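Protein CbbY (Rhodobacter sphaeroides, PDB 4UAS) hydrolyses xylulose 1,5-bisphosphate, a potent Rubisco inhibitor, to xylulose 5-phosphate and phosphate, as a magnesium-dependent phosphatase of the HAD superfamily. Local coordinates at residues Asp34-Asp38 with Arg54-Leu59; Arg190-Pro195 with Asp208-Phe214. All blocks are in the same frame, centred on the assembly; numbering follows the deposited sequence. Where two conformers were deposited one is given.

From the N terminus, the chain lays down the central strand 4-7, which is followed by Asp-8 and Asp-10 of the magnesium site, and then enters the helical cap domain. There contact 1 closes a 15-residue, mostly helical connection, tying the loop after helix 17-31 to helix 51-61. The chain later returns to the Rossmann-like core, adds the remaining strands of its parallel sheet, and at its end forms contact 2, where strand 190-193 takes up the short edge strand 209-210 after a 12-residue connection without helix. The two contacts follow in series, neither nested nor crossed. The centres of contact 1, in the cap, and contact 2, in the catalytic core, are about 30 Å apart. The magnesium site lies between these domains.

Contact 1. Residues Asp34-Asp38 with Arg54-Leu59; sequences DWFWD and RIARFL
An aromatic cluster in the helical cap domain of this HAD phosphatase joins the loop 34-38, extended from Trp-35 on, to one side of helix 51-61. CA atoms of Trp-35 and Phe-58 stand 9.6 Å apart, a gap filled by rings. Trp-35 (chi1 m) points toward the helix: Phe-58 (chi1 t) turns its edge to the indole face, with 5.1 Å between the Phe-58 and five-membered-ring centroids and planes at 73°, while Trp-35 CZ2 meets Leu-59 CD2 at 3.5 Å. Trp-35 NE1 is hydrogen-bonded to Asp-65 O. Phe-36 points away. Trp-37 (chi1 m) again points inward and presents its edge to the face of Phe-58, centroids of its five-membered ring and of Phe-58 4.5 Å apart, planes at 74°, so Phe-58 sits between two indoles in successive T-shaped stacks; Trp-37 NE1 approaches Phe-58 CD1 to 3.3 Å. On the six-membered ring of Trp-37, CH2 lies 4.2 Å from Ile-55 CG1 and CZ3 4.1 Å from CD of substrate-binding Arg-54, whose NH2 and NE are hydrogen-bonded to Thr-48 O and Leu-45 O. Asp-38 N-caps helix 39-45, OD1 capping Glu-41 N.

Contact 2. Residues Arg190-Pro195 with Asp208-Phe214; sequences RCIVSP and DRLLDSF
Parallel beta pairing adds the short, weakly bonded strand 209-210 to strand 190-193 at the edge of the Rossmann-like HAD core sheet. Ile-192, the most covered residue, has chi1 and chi2 both m; its CG2 lies 3.8 Å from Leu-211 CD1, and its CD1 3.9 Å from Arg-209 CB. Just before the edge strand, Asp-208 (chi1 m) makes two hydrogen bonds to Cys-191: OD2 accepts from Cys-191 N and Asp-208 N donates to Cys-191 O, each 2.9 Å; OD2 also forms a salt bridge with Lys-185. At the other end, towards the active site, Ser-194 (chi1 t) donates from OG to Leu-211 O (2.8 Å). Between them Val-193 is in register with Leu-210 (CA-CA 4.9 Å): Val-193 N donates to Arg-209 O (3.0 Å), Leu-211 N to Val-193 O (2.9 Å), and on the face opposite Ile-192, Val-193 CG1 meets Leu-210 CD1 at 3.8 Å. A water bridges Pro-195 O and Asp-212 O. Phe-214, about 7 Å between side chains from Asp-8, the probable nucleophile and a magnesium ligand, receives a CH-pi contact, Ser-194 CB lying 3.6 Å from its ring centroid.

Contact 1. Residues Asp34-Asp38 with Arg54-Leu59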
ATOM      1  N   ASP A  34      21.790 -15.211  -6.992  1.00 12.20           N
ATOM      2  CA  ASP A  34      20.950 -16.362  -7.197  1.00 11.70           C
ATOM      3  C   ASP A  34      19.584 -16.277  -6.535  1.00 12.80           C
ATOM      4  O   ASP A  34      18.737 -17.185  -6.709  1.00 14.32           O
ATOM      5  CB  ASP A  34      21.678 -17.657  -6.810  1.00 13.45           C
ATOM      6  CG  ASP A  34      21.954 -17.815  -5.362  1.00 14.31           C
ATOM      7  OD1 ASP A  34      21.973 -16.827  -4.634  1.00 14.26           O
ATOM      8  OD2 ASP A  34      22.164 -18.972  -4.912  1.00 22.02           O
ATOM      9  N   TRP A  35      19.283 -15.190  -5.881  1.00 10.99           N
ATOM     10  CA  TRP A  35      18.033 -15.056  -5.130  1.00 10.66           C
ATOM     11  C   TRP A  35      16.849 -15.026  -6.078  1.00  9.40           C
ATOM     12  O   TRP A  35      16.881 -14.419  -7.144  1.00 11.25           O
ATOM     13  CB  TRP A  35      18.015 -13.734  -4.313  1.00 10.69           C
ATOM     14  CG  TRP A  35      19.251 -13.437  -3.555  1.00  9.80           C
ATOM     15  CD1 TRP A  35      20.192 -14.304  -3.059  1.00  9.79           C
ATOM     16  CD2 TRP A  35      19.631 -12.154  -3.116  1.00 10.58           C
ATOM     17  NE1 TRP A  35      21.173 -13.604  -2.419  1.00 11.25           N
ATOM     18  CE2 TRP A  35      20.841 -12.275  -2.421  1.00 10.55           C
ATOM     19  CE3 TRP A  35      19.055 -10.878  -3.269  1.00 12.59           C
ATOM     20  CZ2 TRP A  35      21.496 -11.174  -1.866  1.00 12.01           C
ATOM     21  CZ3 TRP A  35      19.739  -9.756  -2.750  1.00 12.99           C
ATOM     22  CH2 TRP A  35      20.925  -9.916  -2.020  1.00 13.52           C
ATOM     23  N   PHE A  36      15.751 -15.685  -5.657  1.00  9.38           N
ATOM     24  CA  PHE A  36      14.536 -15.702  -6.468  1.00  9.73           C
ATOM     25  C   PHE A  36      13.373 -15.980  -5.509  1.00 10.06           C
ATOM     26  O   PHE A  36      13.428 -16.947  -4.746  1.00 11.05           O
ATOM     27  CB  PHE A  36      14.596 -16.793  -7.562  1.00 10.45           C
ATOM     28  CG  PHE A  36      13.374 -16.827  -8.360  1.00 13.64           C
ATOM     29  CD1 PHE A  36      13.205 -15.882  -9.426  1.00  9.77           C
ATOM     30  CD2 PHE A  36      12.347 -17.626  -8.099  1.00 14.28           C
ATOM     31  CE1 PHE A  36      12.072 -15.837 -10.200  1.00 12.27           C
ATOM     32  CE2 PHE A  36      11.192 -17.587  -8.834  1.00 18.78           C
ATOM     33  CZ  PHE A  36      11.020 -16.700  -9.895  1.00 15.74           C
ATOM     34  N   TRP A  37      12.392 -15.098  -5.520  1.00  8.88           N
ATOM     35  CA  TRP A  37      11.235 -15.216  -4.675  1.00  8.35           C
ATOM     36  C   TRP A  37      10.001 -15.714  -5.431  1.00  8.41           C
ATOM     37  O   TRP A  37       9.446 -15.022  -6.279  1.00  9.58           O
ATOM     38  CB  TRP A  37      10.912 -13.850  -4.051  1.00  9.79           C
ATOM     39  CG  TRP A  37      11.982 -13.332  -3.118  1.00  8.39           C
ATOM     40  CD1 TRP A  37      13.002 -13.981  -2.612  1.00 10.47           C
ATOM     41  CD2 TRP A  37      12.025 -11.991  -2.574  1.00  8.32           C
ATOM     42  NE1 TRP A  37      13.762 -13.177  -1.796  1.00 10.58           N
ATOM     43  CE2 TRP A  37      13.163 -11.943  -1.740  1.00  8.94           C
ATOM     44  CE3 TRP A  37      11.239 -10.839  -2.690  1.00  9.14           C
ATOM     45  CZ2 TRP A  37      13.505 -10.796  -1.026  1.00  9.87           C
ATOM     46  CZ3 TRP A  37      11.614  -9.719  -1.988  1.00  9.58           C
ATOM     47  CH2 TRP A  37      12.717  -9.685  -1.164  1.00  9.31           C
ATOM     48  N   ASP A  38       9.649 -16.976  -5.169  1.00  8.45           N
ATOM     49  CA  ASP A  38       8.427 -17.540  -5.710  1.00  8.82           C
ATOM     50  C   ASP A  38       7.224 -17.036  -4.921  1.00  9.07           C
ATOM     51  O   ASP A  38       7.373 -16.390  -3.887  1.00  9.66           O
ATOM     52  CB  ASP A  38       8.483 -19.064  -5.901  1.00  9.49           C
ATOM     53  CG  ASP A  38       8.684 -19.850  -4.666  1.00 11.11           C
ATOM     54  OD1 ASP A  38       8.252 -19.452  -3.551  1.00 11.55           O
ATOM     55  OD2 ASP A  38       9.274 -21.016  -4.807  1.00 12.48           O
ATOM     56  N   ARG A  54      11.964  -5.894   4.011  1.00  9.73           N
ATOM     57  CA  ARG A  54      11.691  -7.230   3.495  1.00  9.74           C
ATOM     58  C   ARG A  54      13.009  -7.852   2.974  1.00 10.00           C
ATOM     59  O   ARG A  54      13.272  -9.014   3.238  1.00 10.25           O
ATOM     60  CB  ARG A  54      10.672  -7.140   2.330  1.00  8.45           C
ATOM     61  CG  ARG A  54      10.185  -8.459   1.874  1.00  9.99           C
ATOM     62  CD  ARG A  54       9.043  -8.367   0.868  1.00  9.99           C
ATOM     63  NE  ARG A  54       7.933  -7.725   1.497  1.00  9.65           N
ATOM     64  CZ  ARG A  54       7.247  -6.741   1.027  1.00 10.26           C
ATOM     65  NH1 ARG A  54       7.298  -6.431  -0.268  1.00 10.54           N
ATOM     66  NH2 ARG A  54       6.455  -6.030   1.829  1.00 11.36           N
ATOM     67  N   ILE A  55      13.829  -7.082   2.258  1.00 10.64           N
ATOM     68  CA  ILE A  55      15.141  -7.611   1.843  1.00 10.36           C
ATOM     69  C   ILE A  55      15.951  -8.000   3.050  1.00 10.51           C
ATOM     70  O   ILE A  55      16.578  -9.059   3.085  1.00 11.44           O
ATOM     71  CB  ILE A  55      15.873  -6.597   0.908  1.00 11.21           C
ATOM     72  CG1 ILE A  55      15.127  -6.379  -0.398  1.00 10.95           C
ATOM     73  CG2 ILE A  55      17.315  -7.053   0.675  1.00 13.19           C
ATOM     74  CD1 ILE A  55      15.549  -5.105  -1.106  1.00 12.36           C
ATOM     75  N   ALA A  56      15.998  -7.123   4.076  1.00 11.49           N
ATOM     76  CA  ALA A  56      16.777  -7.392   5.256  1.00 11.62           C
ATOM     77  C   ALA A  56      16.341  -8.675   5.932  1.00 12.22           C
ATOM     78  O   ALA A  56      17.177  -9.502   6.370  1.00 12.74           O
ATOM     79  CB  ALA A  56      16.705  -6.214   6.223  1.00 12.50           C
ATOM     80  N   ARG A  57      15.031  -8.893   6.018  1.00 11.60           N
ATOM     81  CA  ARG A  57      14.509 -10.113   6.625  1.00 11.74           C
ATOM     82  C   ARG A  57      14.961 -11.358   5.846  1.00 12.56           C
ATOM     83  O   ARG A  57      15.444 -12.352   6.402  1.00 14.04           O
ATOM     84  CB  ARG A  57      12.993 -10.098   6.691  1.00 13.20           C
ATOM     85  CG  ARG A  57      12.350 -11.414   7.032  1.00 13.58           C
ATOM     86  CD  ARG A  57      10.861 -11.340   7.090  1.00 13.49           C
ATOM     87  NE  ARG A  57      10.233 -12.638   7.130  1.00 13.68           N
ATOM     88  CZ  ARG A  57       8.925 -12.813   7.044  1.00 15.24           C
ATOM     89  NH1 ARG A  57       8.109 -11.765   6.995  1.00 12.11           N
ATOM     90  NH2 ARG A  57       8.422 -14.041   6.987  1.00 18.44           N
ATOM     91  N   PHE A  58      14.815 -11.295   4.533  1.00 11.62           N
ATOM     92  CA  PHE A  58      15.254 -12.399   3.668  1.00 11.06           C
ATOM     93  C   PHE A  58      16.735 -12.669   3.891  1.00 12.27           C
ATOM     94  O   PHE A  58      17.140 -13.842   4.010  1.00 14.00           O
ATOM     95  CB  PHE A  58      14.980 -12.023   2.244  1.00 11.74           C
ATOM     96  CG  PHE A  58      15.657 -12.905   1.231  1.00 11.75           C
ATOM     97  CD1 PHE A  58      15.263 -14.192   1.008  1.00 12.30           C
ATOM     98  CD2 PHE A  58      16.699 -12.387   0.488  1.00 12.79           C
ATOM     99  CE1 PHE A  58      15.907 -14.967   0.104  1.00 14.86           C
ATOM    100  CE2 PHE A  58      17.370 -13.140  -0.484  1.00 14.66           C
ATOM    101  CZ  PHE A  58      16.943 -14.455  -0.643  1.00 14.70           C
ATOM    102  N   LEU A  59      17.567 -11.634   3.945  1.00 12.73           N
ATOM    103  CA  LEU A  59      19.015 -11.810   4.094  1.00 13.64           C
ATOM    104  C   LEU A  59      19.440 -12.396   5.425  1.00 14.53           C
ATOM    105  O   LEU A  59      20.515 -12.977   5.541  1.00 16.19           O
ATOM    106  CB  LEU A  59      19.786 -10.529   3.780  1.00 14.29           C
ATOM    107  CG  LEU A  59      19.701 -10.048   2.384  1.00 14.54           C
ATOM    108  CD1 LEU A  59      20.364  -8.672   2.202  1.00 17.47           C
ATOM    109  CD2 LEU A  59      20.279 -11.054   1.420  1.00 17.46           C
TER

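Contact 2. Residues Arg190-Pro195 with Asp208-Phe214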
ATOM      1  N   ARG A 190     -11.870   3.814  11.984  1.00 10.24           N
ATOM      2  CA  ARG A 190     -12.654   2.776  11.344  1.00  9.89           C
ATOM      3  C   ARG A 190     -11.979   2.343  10.057  1.00  8.99           C
ATOM      4  O   ARG A 190     -11.341   3.139   9.365  1.00  9.67           O
ATOM      5  CB  ARG A 190     -14.050   3.239  11.110  1.00 13.28           C
ATOM      6  CG  ARG A 190     -14.850   3.348  12.502  1.00 17.66           C
ATOM      7  CD  ARG A 190     -16.321   3.616  12.419  1.00 21.55           C
ATOM      8  NE  ARG A 190     -16.491   4.774  11.530  1.00 23.66           N
ATOM      9  CZ  ARG A 190     -16.981   4.772  10.288  1.00 23.92           C
ATOM     10  NH1 ARG A 190     -17.239   3.601   9.704  1.00 25.01           N
ATOM     11  NH2 ARG A 190     -17.095   5.928   9.602  1.00 32.51           N
ATOM     12  N   CYS A 191     -12.116   1.064   9.732  1.00  8.74           N
ATOM     13  CA  CYS A 191     -11.332   0.508   8.630  1.00  8.45           C
ATOM     14  C   CYS A 191     -12.193  -0.528   7.861  1.00  8.84           C
ATOM     15  O   CYS A 191     -12.770  -1.425   8.448  1.00 10.65           O
ATOM     16  CB  CYS A 191     -10.077  -0.155   9.179  1.00  8.96           C
ATOM     17  SG  CYS A 191      -8.969  -0.813   7.903  1.00  9.38           S
ATOM     18  N   ILE A 192     -12.286  -0.267   6.562  0.50  7.97           N
ATOM     19  CA  ILE A 192     -12.940  -1.162   5.583  0.50  8.95           C
ATOM     20  C   ILE A 192     -11.856  -1.976   4.903  0.50  8.31           C
ATOM     21  O   ILE A 192     -10.958  -1.395   4.313  0.50  8.77           O
ATOM     22  CB  ILE A 192     -13.573  -0.333   4.482  0.50 11.40           C
ATOM     23  CG1 ILE A 192     -14.429   0.798   5.058  0.50 10.63           C
ATOM     24  CG2 ILE A 192     -14.372  -1.260   3.579  0.50 11.53           C
ATOM     25  CD1 ILE A 192     -15.479   0.312   6.010  0.50 14.22           C
ATOM     26  N   VAL A 193     -11.967  -3.309   4.986  1.00  7.50           N
ATOM     27  CA  VAL A 193     -11.014  -4.200   4.401  1.00  6.90           C
ATOM     28  C   VAL A 193     -11.612  -4.898   3.178  1.00  7.19           C
ATOM     29  O   VAL A 193     -12.703  -5.464   3.278  1.00  8.05           O
ATOM     30  CB  VAL A 193     -10.470  -5.219   5.418  1.00  7.62           C
ATOM     31  CG1 VAL A 193      -9.558  -6.227   4.745  1.00  9.84           C
ATOM     32  CG2 VAL A 193      -9.768  -4.542   6.566  1.00  9.29           C
ATOM     33  N   SER A 194     -10.844  -4.983   2.101  1.00  7.33           N
ATOM     34  CA  SER A 194     -11.134  -5.918   0.993  1.00  7.33           C
ATOM     35  C   SER A 194      -9.844  -6.609   0.643  1.00  7.34           C
ATOM     36  O   SER A 194      -8.912  -5.973   0.152  1.00  7.55           O
ATOM     37  CB  SER A 194     -11.695  -5.251  -0.225  1.00  7.61           C
ATOM     38  OG  SER A 194     -12.038  -6.254  -1.208  1.00  8.94           O
ATOM     39  N   PRO A 195      -9.708  -7.921   0.950  1.00  7.83           N
ATOM     40  CA  PRO A 195      -8.429  -8.605   0.687  1.00  8.21           C
ATOM     41  C   PRO A 195      -8.185  -8.886  -0.755  1.00  8.35           C
ATOM     42  O   PRO A 195      -9.047  -8.701  -1.605  1.00  9.80           O
ATOM     43  CB  PRO A 195      -8.515  -9.859   1.523  1.00 10.97           C
ATOM     44  CG  PRO A 195      -9.904 -10.117   1.601  1.00 13.16           C
ATOM     45  CD  PRO A 195     -10.721  -8.825   1.548  1.00  9.15           C
ATOM     46  N   ASP A 208     -14.349  -2.936  10.319  1.00 11.22           N
ATOM     47  CA  ASP A 208     -15.736  -2.386  10.399  1.00 12.46           C
ATOM     48  C   ASP A 208     -16.627  -2.975   9.284  1.00 11.13           C
ATOM     49  O   ASP A 208     -17.797  -3.193   9.505  1.00 12.81           O
ATOM     50  CB  ASP A 208     -15.673  -0.905  10.360  1.00 13.32           C
ATOM     51  CG  ASP A 208     -15.071  -0.410  11.655  1.00 14.75           C
ATOM     52  OD1 ASP A 208     -15.773  -0.242  12.668  1.00 22.40           O
ATOM     53  OD2 ASP A 208     -13.815  -0.232  11.647  1.00 14.71           O
ATOM     54  N   ARG A 209     -16.048  -3.176   8.090  1.00 10.32           N
ATOM     55  CA  ARG A 209     -16.674  -3.981   7.038  1.00  9.94           C
ATOM     56  C   ARG A 209     -15.543  -4.804   6.417  1.00  9.05           C
ATOM     57  O   ARG A 209     -14.421  -4.375   6.314  1.00 10.06           O
ATOM     58  CB  ARG A 209     -17.368  -3.150   5.965  1.00 12.31           C
ATOM     59  CG  ARG A 209     -18.484  -2.258   6.472  1.00 12.86           C
ATOM     60  CD  ARG A 209     -19.144  -1.429   5.390  1.00 13.47           C
ATOM     61  NE  ARG A 209     -19.850  -2.223   4.401  1.00 14.27           N
ATOM     62  CZ  ARG A 209     -20.274  -1.717   3.261  1.00 15.02           C
ATOM     63  NH1 ARG A 209     -20.077  -0.437   2.954  1.00 17.16           N
ATOM     64  NH2 ARG A 209     -20.839  -2.511   2.351  1.00 17.10           N
ATOM     65  N   LEU A 210     -15.937  -6.002   5.934  1.00  9.76           N
ATOM     66  CA  LEU A 210     -15.036  -6.912   5.233  1.00  9.20           C
ATOM     67  C   LEU A 210     -15.734  -7.233   3.924  1.00  9.50           C
ATOM     68  O   LEU A 210     -16.798  -7.877   3.941  1.00 10.57           O
ATOM     69  CB  LEU A 210     -14.717  -8.139   6.038  1.00  9.90           C
ATOM     70  CG  LEU A 210     -13.843  -9.163   5.383  1.00 11.56           C
ATOM     71  CD1 LEU A 210     -12.458  -8.591   5.100  1.00 11.52           C
ATOM     72  CD2 LEU A 210     -13.710 -10.391   6.269  1.00 14.68           C
ATOM     73  N   LEU A 211     -15.174  -6.804   2.804  1.00  8.33           N
ATOM     74  CA  LEU A 211     -15.837  -6.836   1.509  1.00  9.09           C
ATOM     75  C   LEU A 211     -15.054  -7.661   0.520  1.00  8.23           C
ATOM     76  O   LEU A 211     -13.810  -7.585   0.471  1.00  8.91           O
ATOM     77  CB  LEU A 211     -15.897  -5.410   0.942  1.00 10.05           C
ATOM     78  CG  LEU A 211     -16.620  -4.361   1.816  1.00 12.62           C
ATOM     79  CD1 LEU A 211     -16.581  -3.033   1.098  1.00 14.35           C
ATOM     80  CD2 LEU A 211     -18.020  -4.753   2.158  1.00 15.08           C
ATOM     81  N   ASP A 212     -15.757  -8.369  -0.351  1.00  8.54           N
ATOM     82  CA  ASP A 212     -15.099  -9.006  -1.450  1.00  8.39           C
ATOM     83  C   ASP A 212     -14.561  -8.064  -2.493  1.00  8.86           C
ATOM     84  O   ASP A 212     -13.610  -8.379  -3.221  1.00 10.38           O
ATOM     85  CB  ASP A 212     -16.049 -10.024  -2.129  1.00 10.43           C
ATOM     86  CG  ASP A 212     -16.348 -11.272  -1.311  1.00 10.32           C
ATOM     87  OD1 ASP A 212     -15.614 -11.562  -0.366  1.00 12.55           O
ATOM     88  OD2 ASP A 212     -17.343 -11.962  -1.659  1.00 12.49           O
ATOM     89  N   SER A 213     -15.155  -6.871  -2.597  1.00  8.93           N
ATOM     90  CA  SER A 213     -14.749  -5.859  -3.534  1.00  9.02           C
ATOM     91  C   SER A 213     -15.088  -4.489  -2.980  1.00  8.68           C
ATOM     92  O   SER A 213     -16.145  -4.334  -2.395  1.00  9.92           O
ATOM     93  CB  SER A 213     -15.532  -6.007  -4.846  1.00 10.19           C
ATOM     94  OG  SER A 213     -15.223  -4.958  -5.762  1.00 11.29           O
ATOM     95  N   PHE A 214     -14.215  -3.494  -3.203  1.00  9.49           N
ATOM     96  CA  PHE A 214     -14.574  -2.114  -2.874  1.00  9.70           C
ATOM     97  C   PHE A 214     -15.780  -1.587  -3.693  1.00 10.94           C
ATOM     98  O   PHE A 214     -16.384  -0.595  -3.305  1.00 12.40           O
ATOM     99  CB  PHE A 214     -13.408  -1.160  -2.917  1.00  9.60           C
ATOM    100  CG  PHE A 214     -12.343  -1.481  -1.873  1.00  9.32           C
ATOM    101  CD1 PHE A 214     -12.609  -1.350  -0.530  1.00  9.68           C
ATOM    102  CD2 PHE A 214     -11.064  -1.842  -2.256  1.00  9.10           C
ATOM    103  CE1 PHE A 214     -11.633  -1.550   0.392  1.00  9.77           C
ATOM    104  CE2 PHE A 214     -10.083  -2.052  -1.319  1.00  8.85           C
ATOM    105  CZ  PHE A 214     -10.363  -1.959   0.037  1.00  8.92           C
TER
HETATM  106  O   HOH W   1     -11.539  -9.750  -1.940  1.00 17.24           O